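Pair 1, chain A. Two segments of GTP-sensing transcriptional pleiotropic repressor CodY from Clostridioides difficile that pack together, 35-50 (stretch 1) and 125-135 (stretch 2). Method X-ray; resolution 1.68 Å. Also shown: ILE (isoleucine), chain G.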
# COMPACT_ATOMS: atom_id res chain seq x y z
N ALA A 35 -8.96 24.54 4.31
CA ALA A 35 -10.49 24.40 4.41
C ALA A 35 -10.92 24.79 5.85
O ALA A 35 -11.81 25.61 6.07
CB ALA A 35 -10.92 23.06 4.05
N LEU A 36 -10.28 24.23 6.83
CA LEU A 36 -10.51 24.59 8.26
C LEU A 36 -10.25 26.01 8.55
O LEU A 36 -10.99 26.68 9.32
CB LEU A 36 -9.57 23.81 9.19
CG LEU A 36 -9.88 22.45 9.45
CD1 LEU A 36 -8.81 21.57 10.07
CD2 LEU A 36 -11.18 22.37 10.36
N GLY A 37 -9.11 26.59 8.06
CA GLY A 37 -8.78 28.01 8.49
C GLY A 37 -9.82 28.96 7.74
O GLY A 37 -10.13 30.05 8.23
N ASP A 38 -10.39 28.53 6.61
CA ASP A 38 -11.43 29.31 5.91
C ASP A 38 -12.72 29.21 6.75
O ASP A 38 -13.28 30.27 7.09
CB ASP A 38 -11.69 28.74 4.54
CG ASP A 38 -12.82 29.39 3.84
OD1 ASP A 38 -12.80 30.60 3.60
OD2 ASP A 38 -13.79 28.71 3.49
N VAL A 39 -13.14 28.01 7.13
CA VAL A 39 -14.56 27.89 7.78
C VAL A 39 -14.39 28.53 9.16
O VAL A 39 -15.32 29.19 9.47
CB VAL A 39 -15.24 26.48 7.68
CG1 VAL A 39 -15.38 25.95 6.25
CG2 VAL A 39 -14.60 25.48 8.60
N LEU A 40 -13.22 28.39 9.98
CA LEU A 40 -13.08 28.89 11.22
C LEU A 40 -12.37 30.20 11.33
O LEU A 40 -12.17 30.62 12.46
CB LEU A 40 -12.46 27.82 12.09
CG LEU A 40 -13.04 26.43 12.03
CD1 LEU A 40 -12.34 25.45 12.94
CD2 LEU A 40 -14.55 26.58 12.60
N SER A 41 -11.99 30.85 10.17
CA SER A 41 -11.26 32.15 10.16
C SER A 41 -10.11 32.06 11.13
O SER A 41 -9.96 32.93 11.99
CB SER A 41 -12.22 33.30 10.56
OG SER A 41 -13.20 33.33 9.55
N SER A 42 -9.29 31.00 10.99
CA SER A 42 -8.32 30.73 12.03
C SER A 42 -6.92 30.43 11.42
O SER A 42 -6.88 29.95 10.34
CB SER A 42 -8.70 29.50 12.82
OG SER A 42 -9.87 29.77 13.65
N ASN A 43 -5.90 30.63 12.23
CA ASN A 43 -4.57 29.89 11.95
C ASN A 43 -4.78 28.47 12.33
O ASN A 43 -5.26 28.21 13.41
CB ASN A 43 -3.49 30.52 12.83
CG ASN A 43 -2.99 31.88 12.32
OD1 ASN A 43 -3.44 32.38 11.26
ND2 ASN A 43 -1.98 32.48 13.06
N VAL A 44 -4.37 27.54 11.48
CA VAL A 44 -4.49 26.13 11.67
C VAL A 44 -3.06 25.48 11.47
O VAL A 44 -2.47 25.68 10.39
CB VAL A 44 -5.38 25.55 10.60
CG1 VAL A 44 -5.63 24.11 10.72
CG2 VAL A 44 -6.77 26.34 10.66
N TYR A 45 -2.71 24.73 12.45
CA TYR A 45 -1.47 23.89 12.38
C TYR A 45 -1.77 22.44 12.58
O TYR A 45 -2.42 22.06 13.60
CB TYR A 45 -0.55 24.38 13.43
CG TYR A 45 -0.27 25.82 13.54
CD1 TYR A 45 -1.11 26.71 14.31
CD2 TYR A 45 0.86 26.41 12.99
CE1 TYR A 45 -0.86 27.99 14.48
CE2 TYR A 45 1.14 27.74 13.16
CZ TYR A 45 0.34 28.57 13.91
OH TYR A 45 0.59 29.90 14.10
N VAL A 46 -1.36 21.60 11.61
CA VAL A 46 -1.43 20.17 11.78
C VAL A 46 0.01 19.75 12.10
O VAL A 46 0.83 19.91 11.20
CB VAL A 46 -1.90 19.54 10.51
CG1 VAL A 46 -1.92 18.07 10.60
CG2 VAL A 46 -3.35 20.02 10.17
N VAL A 47 0.23 19.22 13.28
CA VAL A 47 1.57 19.05 13.79
C VAL A 47 1.77 17.59 14.19
O VAL A 47 1.02 17.01 15.00
CB VAL A 47 1.78 19.93 15.06
CG1 VAL A 47 3.28 19.81 15.48
CG2 VAL A 47 1.50 21.39 14.80
N SER A 48 2.83 16.90 13.66
CA SER A 48 3.06 15.54 14.05
C SER A 48 3.49 15.48 15.54
O SER A 48 3.84 16.51 16.16
CB SER A 48 4.21 14.92 13.15
OG SER A 48 5.41 15.52 13.60
N ALA A 49 3.47 14.26 16.12
CA ALA A 49 3.83 14.08 17.54
C ALA A 49 5.25 14.60 17.79
O ALA A 49 5.58 15.17 18.83
CB ALA A 49 3.61 12.66 18.02
N LYS A 50 6.12 14.39 16.77
CA LYS A 50 7.52 14.95 16.85
C LYS A 50 7.74 16.41 16.48
O LYS A 50 8.88 16.96 16.48
CB LYS A 50 8.37 14.00 16.00
CG LYS A 50 8.47 12.65 16.63
CD LYS A 50 9.43 11.71 15.92
CE LYS A 50 8.70 10.97 14.86
NZ LYS A 50 7.94 9.83 15.47
N GLN A 125 -3.07 5.59 19.19
CA GLN A 125 -1.76 6.24 19.41
C GLN A 125 -1.93 7.74 19.21
O GLN A 125 -2.70 8.18 18.35
CB GLN A 125 -0.72 5.81 18.39
CG GLN A 125 -0.45 4.35 18.32
CD GLN A 125 0.47 4.06 17.15
OE1 GLN A 125 0.08 3.37 16.20
NE2 GLN A 125 1.65 4.65 17.17
N ARG A 126 -1.18 8.53 19.96
CA ARG A 126 -1.14 9.97 19.77
C ARG A 126 -0.10 10.25 18.60
O ARG A 126 1.10 10.10 18.79
CB ARG A 126 -0.69 10.63 21.02
CG ARG A 126 -0.44 12.15 20.99
CD ARG A 126 -1.75 12.93 20.67
NE ARG A 126 -1.65 14.34 20.72
CZ ARG A 126 -1.66 15.08 21.84
NH1 ARG A 126 -1.81 14.55 23.03
NH2 ARG A 126 -1.58 16.39 21.78
N LEU A 127 -0.65 10.61 17.45
CA LEU A 127 0.08 10.85 16.21
C LEU A 127 0.45 12.26 15.95
O LEU A 127 1.32 12.54 15.12
CB LEU A 127 -0.68 10.26 15.04
CG LEU A 127 -0.93 8.77 15.07
CD1 LEU A 127 -1.78 8.31 13.89
CD2 LEU A 127 0.35 7.99 15.15
N GLY A 128 -0.25 13.20 16.59
CA GLY A 128 0.01 14.58 16.35
C GLY A 128 -1.07 15.46 17.06
O GLY A 128 -1.76 14.94 17.99
N THR A 129 -1.12 16.70 16.64
CA THR A 129 -1.98 17.74 17.26
C THR A 129 -2.47 18.69 16.24
O THR A 129 -1.80 19.08 15.32
CB THR A 129 -1.19 18.48 18.38
OG1 THR A 129 -0.58 17.56 19.29
CG2 THR A 129 -2.06 19.38 19.25
N LEU A 130 -3.77 19.07 16.35
CA LEU A 130 -4.35 20.07 15.53
C LEU A 130 -4.49 21.30 16.46
O LEU A 130 -5.06 21.20 17.56
CB LEU A 130 -5.71 19.59 14.98
CG LEU A 130 -6.46 20.60 14.20
CD1 LEU A 130 -5.97 20.96 12.82
CD2 LEU A 130 -7.94 20.08 13.99
N VAL A 131 -3.98 22.43 16.03
CA VAL A 131 -3.98 23.70 16.75
C VAL A 131 -4.67 24.75 15.92
O VAL A 131 -4.45 24.94 14.70
CB VAL A 131 -2.55 24.18 17.12
CG1 VAL A 131 -2.63 25.47 17.89
CG2 VAL A 131 -1.83 23.15 17.94
N LEU A 132 -5.72 25.40 16.53
CA LEU A 132 -6.53 26.33 15.83
C LEU A 132 -6.58 27.58 16.67
O LEU A 132 -6.66 27.48 17.89
CB LEU A 132 -7.98 25.83 15.65
CG LEU A 132 -8.04 24.51 14.91
CD1 LEU A 132 -8.78 23.54 15.76
CD2 LEU A 132 -8.68 24.57 13.57
N SER A 133 -6.40 28.73 16.03
CA SER A 133 -6.27 29.97 16.77
C SER A 133 -6.80 31.18 16.05
O SER A 133 -6.65 31.29 14.87
CB SER A 133 -4.84 30.19 17.17
OG SER A 133 -4.63 31.34 17.97
N ARG A 134 -7.57 32.06 16.77
CA ARG A 134 -8.15 33.20 16.13
C ARG A 134 -8.45 34.30 17.17
O ARG A 134 -8.47 34.08 18.39
CB ARG A 134 -9.41 32.82 15.33
CG ARG A 134 -10.57 32.47 16.31
CD ARG A 134 -11.68 31.94 15.48
NE ARG A 134 -12.94 31.67 16.29
CZ ARG A 134 -13.95 30.96 15.82
NH1 ARG A 134 -13.98 30.48 14.59
NH2 ARG A 134 -15.09 30.83 16.62
N TYR A 135 -8.62 35.48 16.68
CA TYR A 135 -8.93 36.66 17.49
C TYR A 135 -10.49 36.69 17.62
O TYR A 135 -11.20 36.07 16.85
CB TYR A 135 -8.55 37.96 16.82
CG TYR A 135 -6.95 38.16 16.78
CD1 TYR A 135 -6.33 38.64 17.88
CD2 TYR A 135 -6.25 37.80 15.70
CE1 TYR A 135 -4.96 38.79 17.97
CE2 TYR A 135 -4.87 37.97 15.72
CZ TYR A 135 -4.24 38.42 16.85
OH TYR A 135 -2.85 38.57 16.90
N ILE G . 1.37 31.67 17.64
CA ILE G . 0.21 30.79 17.30
C ILE G . -0.83 31.59 16.56
O ILE G . -1.22 32.65 17.05
CB ILE G . -0.35 30.15 18.55
CG1 ILE G . 0.70 29.20 19.14
CG2 ILE G . -1.53 29.31 18.22
CD1 ILE G . 0.85 27.87 18.42
OXT ILE G . -1.18 31.19 15.47
O HOH W 1 1.68 17.03 18.09

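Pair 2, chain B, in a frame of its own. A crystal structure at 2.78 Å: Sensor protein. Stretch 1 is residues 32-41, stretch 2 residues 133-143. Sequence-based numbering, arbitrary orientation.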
# COMPACT_ATOMS: atom_id res chain seq x y z
N SER B 32 1.24 8.75 -1.30
CA SER B 32 -0.11 9.27 -1.44
C SER B 32 -0.19 10.22 -2.64
O SER B 32 0.78 10.87 -2.99
CB SER B 32 -0.60 9.93 -0.15
OG SER B 32 0.14 11.10 0.15
N PHE B 33 -1.35 10.24 -3.28
CA PHE B 33 -1.55 11.04 -4.48
C PHE B 33 -3.00 11.42 -4.57
O PHE B 33 -3.83 10.80 -3.96
CB PHE B 33 -1.14 10.26 -5.73
CG PHE B 33 -1.94 8.99 -5.96
CD1 PHE B 33 -1.73 7.86 -5.17
CD2 PHE B 33 -2.86 8.92 -6.99
CE1 PHE B 33 -2.45 6.68 -5.39
CE2 PHE B 33 -3.58 7.74 -7.23
CZ PHE B 33 -3.38 6.62 -6.42
N ALA B 34 -3.29 12.44 -5.36
CA ALA B 34 -4.66 12.86 -5.58
C ALA B 34 -5.23 12.04 -6.72
O ALA B 34 -4.53 11.72 -7.68
CB ALA B 34 -4.71 14.31 -5.90
N LEU B 35 -6.51 11.69 -6.60
CA LEU B 35 -7.17 10.85 -7.59
C LEU B 35 -8.58 11.32 -7.84
O LEU B 35 -9.33 11.57 -6.90
CB LEU B 35 -7.19 9.38 -7.15
CG LEU B 35 -7.96 8.50 -8.15
CD1 LEU B 35 -7.16 7.25 -8.55
CD2 LEU B 35 -9.35 8.15 -7.64
N CYS B 36 -8.94 11.39 -9.11
CA CYS B 36 -10.22 11.92 -9.53
C CYS B 36 -10.73 11.19 -10.76
O CYS B 36 -9.99 11.04 -11.73
CB CYS B 36 -10.04 13.39 -9.85
SG CYS B 36 -11.54 14.16 -10.36
N ILE B 37 -11.97 10.72 -10.75
CA ILE B 37 -12.53 10.14 -11.98
C ILE B 37 -13.52 11.13 -12.57
O ILE B 37 -14.38 11.67 -11.86
CB ILE B 37 -13.30 8.79 -11.77
CG1 ILE B 37 -12.61 7.84 -10.78
CG2 ILE B 37 -13.56 8.09 -13.11
CD1 ILE B 37 -11.30 7.27 -11.26
N VAL B 38 -13.42 11.35 -13.87
CA VAL B 38 -14.38 12.22 -14.53
C VAL B 38 -15.08 11.55 -15.68
O VAL B 38 -14.51 10.72 -16.38
CB VAL B 38 -13.72 13.53 -15.00
CG1 VAL B 38 -12.92 14.10 -13.86
CG2 VAL B 38 -12.82 13.31 -16.20
N ARG B 39 -16.35 11.89 -15.84
CA ARG B 39 -17.14 11.46 -16.97
C ARG B 39 -16.53 12.12 -18.21
O ARG B 39 -15.65 12.98 -18.09
CB ARG B 39 -18.57 11.91 -16.76
CG ARG B 39 -19.61 10.89 -17.11
CD ARG B 39 -20.93 11.17 -16.38
NE ARG B 39 -21.57 12.42 -16.78
CZ ARG B 39 -22.45 13.09 -16.04
NH1 ARG B 39 -22.80 12.65 -14.84
NH2 ARG B 39 -22.98 14.22 -16.49
N ASN B 40 -16.96 11.73 -19.41
CA ASN B 40 -16.35 12.31 -20.61
C ASN B 40 -16.86 13.71 -20.93
O ASN B 40 -16.40 14.35 -21.87
CB ASN B 40 -16.44 11.36 -21.82
CG ASN B 40 -17.87 11.00 -22.21
OD1 ASN B 40 -18.85 11.62 -21.77
ND2 ASN B 40 -18.00 9.99 -23.07
N ASP B 41 -17.81 14.19 -20.12
CA ASP B 41 -18.31 15.56 -20.20
C ASP B 41 -17.75 16.38 -19.04
O ASP B 41 -18.30 17.43 -18.69
CB ASP B 41 -19.85 15.59 -20.22
CG ASP B 41 -20.46 14.94 -18.99
OD1 ASP B 41 -21.66 15.17 -18.74
OD2 ASP B 41 -19.76 14.21 -18.26
N THR B 133 -16.36 2.23 -25.86
CA THR B 133 -16.34 3.68 -25.72
C THR B 133 -15.70 4.14 -24.43
O THR B 133 -15.89 3.53 -23.38
CB THR B 133 -17.78 4.25 -25.76
OG1 THR B 133 -18.73 3.17 -25.70
CG2 THR B 133 -18.00 5.06 -27.05
N ILE B 134 -14.93 5.22 -24.51
CA ILE B 134 -14.32 5.82 -23.33
C ILE B 134 -15.29 6.78 -22.67
O ILE B 134 -15.55 7.87 -23.17
CB ILE B 134 -12.99 6.51 -23.65
CG1 ILE B 134 -11.99 5.51 -24.21
CG2 ILE B 134 -12.40 7.13 -22.40
CD1 ILE B 134 -10.75 6.14 -24.79
N GLU B 135 -15.82 6.37 -21.52
CA GLU B 135 -16.88 7.12 -20.85
C GLU B 135 -16.40 7.82 -19.58
O GLU B 135 -17.05 8.75 -19.10
CB GLU B 135 -18.08 6.21 -20.58
CG GLU B 135 -18.68 5.65 -21.86
CD GLU B 135 -20.19 5.51 -21.82
OE1 GLU B 135 -20.70 4.69 -21.02
OE2 GLU B 135 -20.87 6.21 -22.62
N HIS B 136 -15.28 7.36 -19.04
CA HIS B 136 -14.65 8.05 -17.93
C HIS B 136 -13.16 8.16 -18.19
O HIS B 136 -12.60 7.35 -18.93
CB HIS B 136 -14.85 7.30 -16.62
CG HIS B 136 -16.28 7.02 -16.31
ND1 HIS B 136 -16.94 5.91 -16.77
CD2 HIS B 136 -17.18 7.72 -15.57
CE1 HIS B 136 -18.19 5.93 -16.34
NE2 HIS B 136 -18.36 7.01 -15.60
N VAL B 137 -12.53 9.17 -17.59
CA VAL B 137 -11.09 9.12 -17.41
C VAL B 137 -10.68 9.31 -15.95
O VAL B 137 -11.33 10.03 -15.19
CB VAL B 137 -10.31 10.05 -18.37
CG1 VAL B 137 -11.11 10.30 -19.62
CG2 VAL B 137 -9.95 11.34 -17.71
N CYS B 138 -9.60 8.63 -15.59
CA CYS B 138 -8.98 8.72 -14.30
C CYS B 138 -7.86 9.77 -14.29
O CYS B 138 -7.08 9.85 -15.24
CB CYS B 138 -8.40 7.36 -13.97
SG CYS B 138 -7.72 7.21 -12.33
N LEU B 139 -7.78 10.57 -13.24
CA LEU B 139 -6.73 11.58 -13.09
C LEU B 139 -6.02 11.39 -11.76
O LEU B 139 -6.66 11.24 -10.71
CB LEU B 139 -7.28 13.00 -13.13
CG LEU B 139 -8.25 13.41 -14.24
CD1 LEU B 139 -8.66 14.85 -14.08
CD2 LEU B 139 -7.57 13.23 -15.55
N CYS B 140 -4.70 11.40 -11.81
CA CYS B 140 -3.92 11.21 -10.62
C CYS B 140 -2.86 12.28 -10.63
O CYS B 140 -2.18 12.47 -11.64
CB CYS B 140 -3.27 9.83 -10.66
SG CYS B 140 -4.45 8.45 -10.90
N VAL B 141 -2.73 12.99 -9.52
CA VAL B 141 -1.71 14.03 -9.44
C VAL B 141 -0.68 13.65 -8.39
O VAL B 141 -1.03 13.43 -7.24
CB VAL B 141 -2.32 15.44 -9.19
CG1 VAL B 141 -1.21 16.48 -9.02
CG2 VAL B 141 -3.24 15.82 -10.34
N TYR B 142 0.57 13.54 -8.82
CA TYR B 142 1.67 13.10 -7.97
C TYR B 142 2.58 14.24 -7.64
O TYR B 142 2.84 15.08 -8.48
CB TYR B 142 2.51 12.04 -8.68
CG TYR B 142 1.74 10.82 -9.10
CD1 TYR B 142 1.58 9.74 -8.24
CD2 TYR B 142 1.21 10.74 -10.39
CE1 TYR B 142 0.89 8.63 -8.62
CE2 TYR B 142 0.50 9.62 -10.79
CZ TYR B 142 0.35 8.57 -9.90
OH TYR B 142 -0.35 7.46 -10.31
N ASP B 143 3.11 14.22 -6.42
CA ASP B 143 4.03 15.25 -5.95
C ASP B 143 5.45 14.72 -5.86
O ASP B 143 5.70 13.71 -5.22
CB ASP B 143 3.58 15.75 -4.59
CG ASP B 143 2.57 16.85 -4.70
OD1 ASP B 143 2.98 18.04 -4.68
OD2 ASP B 143 1.37 16.56 -4.84

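Both pairs are two-stranded antiparallel ladders that superpose to 0.5 Å over N, CA and C of 14 central residues. The strand axes run at 161° in pair 1 and 162° in pair 2, approaching to 4.5 and 4.6 Å. The register is the same: Asn43(A)–Ser133(A), Tyr45(A)–Val131(A) and Val47(A)–Thr129(A) match Ala34(B)–Val141(B), Cys36(B)–Leu139(B) and Val38(B)–Val137(B) as hydrogen-bonded pairs. Each such pair closes a ring of two bonds; at the centre, Tyr45(A) N to Val131(A) O and Val131(A) N to Tyr45(A) O both measure 2.9 Å, while Cys36(B) N to Leu139(B) O is 2.8 Å and Leu139(B) N to Cys36(B) O is 2.7 Å. Because backbone atoms make these bonds, the ladder leaves the side chains free to vary, and the alternation of the strands sorts them onto two faces.

On the face of Val44(A), Val46(A), Leu130(A) and Leu132(A), the packing is branched aliphatic. Leu130(A) CD1 lies 3.8 Å from both Val44(A) CG1 and Val46(A) CG2, so one methyl bridges two valines. Pair 2 exchanges the bulk across the strands: Leu35(B) and Ile37(B) stand where the valines were, and Cys138(B) and Cys140(B) replace the leucines. Now the sulfur of Cys138(B) does the bridging, with SG 3.8 Å from Leu35(B) CD1 and 3.7 Å from Ile37(B) CD1. In pair 1 the helix before the strand also meets this face, where Leu40(A) CD1 lies 3.8 Å from Leu132(A) CD2.

The other face diverges more. In pair 1 it serves a ligand: Asn43(A) ND2 and Tyr45(A) OH donate to OXT of the bound isoleucine at 2.8 and 2.6 Å, and Ser133(A) CB lies 3.6 Å from its CG2. The matching Ala34(B), Cys36(B) and Val141(B) are small or apolar, and pack directly across the ladder, with Ala34(B) CB 4.2 Å from Val141(B) CB. Both pairs have a valine here, Val47(A) and Val38(B), but its partner changes from Thr129(A) to Val137(B), giving a CG2–CG2 contact of 3.8 Å between Val38(B) and Val137(B).

The ends are where the solutions part. Arg134(A) NH1 donates to Leu40(A) O at 2.8 Å, an acceptor Ser42(A) OG also uses at 2.7 Å. At the positions matching Ser42(A) and Arg134(A), Phe33(B) and Tyr142(B) set near-parallel rings, slid apart with centroids 5.3 Å distant. At the opposite end, Gly128(A) lies 3.9 Å CA to CA from Ser48(A), and an ideal CB there would come 2.4 Å from Val47(A) O. His136(B) carries a side chain at that position, with its CA displaced 1.1 Å after superposition. Beyond it, Ala49(A) N donates to Leu127(A) O at 2.9 Å; at the matching position Asn40(B) N lies 3.0 Å from Glu135(B) O, and its side chain adds a bond, ND2 donating to Ile134(B) O at 3.2 Å. The rule is a shared backbone ladder with negotiable faces and individually solved ends.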